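Local coordinates for protein chitinase (Chromobacterium violaceum, PDB 4TXG) that probably hydrolyses the glycosidic bonds of chitin, as a family 18 glycosyl hydrolase with a TIM-barrel domain, at residues 192-195 with 196-200. Residues are numbered along the deposited sequence; the frame is centred on the assembly and turned at random.
Sequences HVDG and SNKLS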
loop_
_atom_site.group_PDB
_atom_site.type_symbol
_atom_site.label_atom_id
_atom_site.label_comp_id
_atom_site.label_asym_id
_atom_site.label_seq_id
_atom_site.Cartn_x
_atom_site.Cartn_y
_atom_site.Cartn_z
ATOM N N HIS A 192 -16.128 5.266 -4.585
ATOM C CA HIS A 192 -16.569 3.926 -4.226
ATOM C C HIS A 192 -17.101 3.229 -5.467
ATOM O O HIS A 192 -17.215 3.840 -6.527
ATOM C CB HIS A 192 -17.647 3.971 -3.140
ATOM C CG HIS A 192 -18.888 4.697 -3.553
ATOM N ND1 HIS A 192 -19.078 6.041 -3.320
ATOM C CD2 HIS A 192 -20.011 4.259 -4.180
ATOM C CE1 HIS A 192 -20.259 6.407 -3.795
ATOM N NE2 HIS A 192 -20.846 5.341 -4.313
ATOM N N VAL A 193 -17.396 1.943 -5.325
ATOM C CA VAL A 193 -18.051 1.172 -6.371
ATOM C C VAL A 193 -19.549 1.214 -6.123
ATOM O O VAL A 193 -20.014 0.750 -5.078
ATOM C CB VAL A 193 -17.561 -0.281 -6.375
ATOM C CG1 VAL A 193 -18.294 -1.091 -7.453
ATOM C CG2 VAL A 193 -16.058 -0.314 -6.580
ATOM N N ASP A 194 -20.316 1.783 -7.049
ATOM C CA ASP A 194 -21.728 1.980 -6.750
ATOM C C ASP A 194 -22.550 0.745 -7.132
ATOM O O ASP A 194 -21.998 -0.281 -7.525
ATOM C CB ASP A 194 -22.280 3.267 -7.411
ATOM C CG ASP A 194 -22.412 3.194 -8.932
ATOM O OD1 ASP A 194 -22.411 2.104 -9.539
ATOM O OD2 ASP A 194 -22.564 4.279 -9.534
ATOM N N GLY A 195 -23.865 0.852 -6.977
ATOM C CA GLY A 195 -24.775 -0.262 -7.211
ATOM C C GLY A 195 -24.817 -0.766 -8.642
ATOM O O GLY A 195 -25.347 -1.849 -8.914
ATOM N N SER A 196 -24.269 0.018 -9.566
ATOM C CA SER A 196 -24.192 -0.395 -10.964
ATOM C C SER A 196 -22.761 -0.789 -11.329
ATOM O O SER A 196 -22.404 -0.872 -12.511
ATOM C CB SER A 196 -24.683 0.723 -11.874
ATOM O OG SER A 196 -26.050 0.995 -11.614
ATOM N N ASN A 197 -21.963 -1.014 -10.290
ATOM C CA ASN A 197 -20.558 -1.404 -10.397
ATOM C C ASN A 197 -19.685 -0.359 -11.070
ATOM O O ASN A 197 -18.655 -0.679 -11.651
ATOM C CB ASN A 197 -20.433 -2.750 -11.118
ATOM C CG ASN A 197 -20.869 -3.902 -10.239
ATOM O OD1 ASN A 197 -20.650 -3.876 -9.035
ATOM N ND2 ASN A 197 -21.533 -4.893 -10.829
ATOM N N LYS A 198 -20.079 0.902 -10.943
ATOM C CA LYS A 198 -19.321 1.992 -11.538
ATOM C C LYS A 198 -18.605 2.818 -10.487
ATOM O O LYS A 198 -19.069 2.946 -9.350
ATOM C CB LYS A 198 -20.245 2.881 -12.365
ATOM C CG LYS A 198 -20.799 2.150 -13.579
ATOM C CD LYS A 198 -22.192 2.605 -13.929
ATOM C CE LYS A 198 -22.189 3.862 -14.752
ATOM N NZ LYS A 198 -23.535 4.049 -15.377
ATOM N N LEU A 199 -17.463 3.369 -10.879
ATOM C CA LEU A 199 -16.712 4.274 -10.022
ATOM C C LEU A 199 -17.571 5.521 -9.736
ATOM O O LEU A 199 -18.098 6.134 -10.659
ATOM C CB LEU A 199 -15.387 4.631 -10.710
ATOM C CG LEU A 199 -14.303 5.366 -9.917
ATOM C CD1 LEU A 199 -12.963 5.160 -10.595
ATOM C CD2 LEU A 199 -14.622 6.855 -9.809
ATOM N N SER A 200 -17.714 5.904 -8.467
ATOM C CA SER A 200 -18.597 7.027 -8.134
ATOM C C SER A 200 -18.088 7.876 -6.979
ATOM O O SER A 200 -17.528 7.352 -6.023
ATOM C CB SER A 200 -20.002 6.509 -7.787
ATOM O OG SER A 200 -20.871 7.576 -7.409
HETATM O O HOH W 1 -23.296 6.456 -7.675
HETATM O O HOH W 2 -21.210 6.265 -11.241
#
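D194 turns its carboxylate back so that OD1 lies between the backbone amides of S196 and K198 at the head of a 3:5 beta hairpin, a type I turn with a G1 bulge, where strand 185-193 of the family 18 TIM barrel turns into the short strand 199-200. Backbone bonds set the hairpin. H192 and S200 form an antiparallel hydrogen-bonded pair, D194 N reaches K198 O at 2.9 Å, and the type I turn from D194 to N197 is closed by N197 N to D194 O. N197 holds the bulge position, most often filled by glycine, because asparagine tolerates its left-handed backbone angles (phi 63°, psi 29°) better than most residues.

Aspartate suits the turn's first position because its short side chain can accept from the amides that follow. With chi1 at 71°, CG sits between the backbone N and the carbonyl carbon, bringing OD1 to S196 N (2.8 Å) and K198 N (3.0 Å), which approach from opposite faces of the carboxylate plane. A water joins OD2 to S200 OG, a hydroxyl also bonded to N202 N.

Nonpolar contacts divide between the two sides. V193 and L199, a non-hydrogen-bonded pair, offer branched aliphatic groups to F293 of helix 287-304; V193 CG1 also touches N197 CA at 3.7 Å. On the other side the H192 ring, which meets Y261, receives a CH-pi contact over its face from S200 CB, 4.1 Å from the ring centroid.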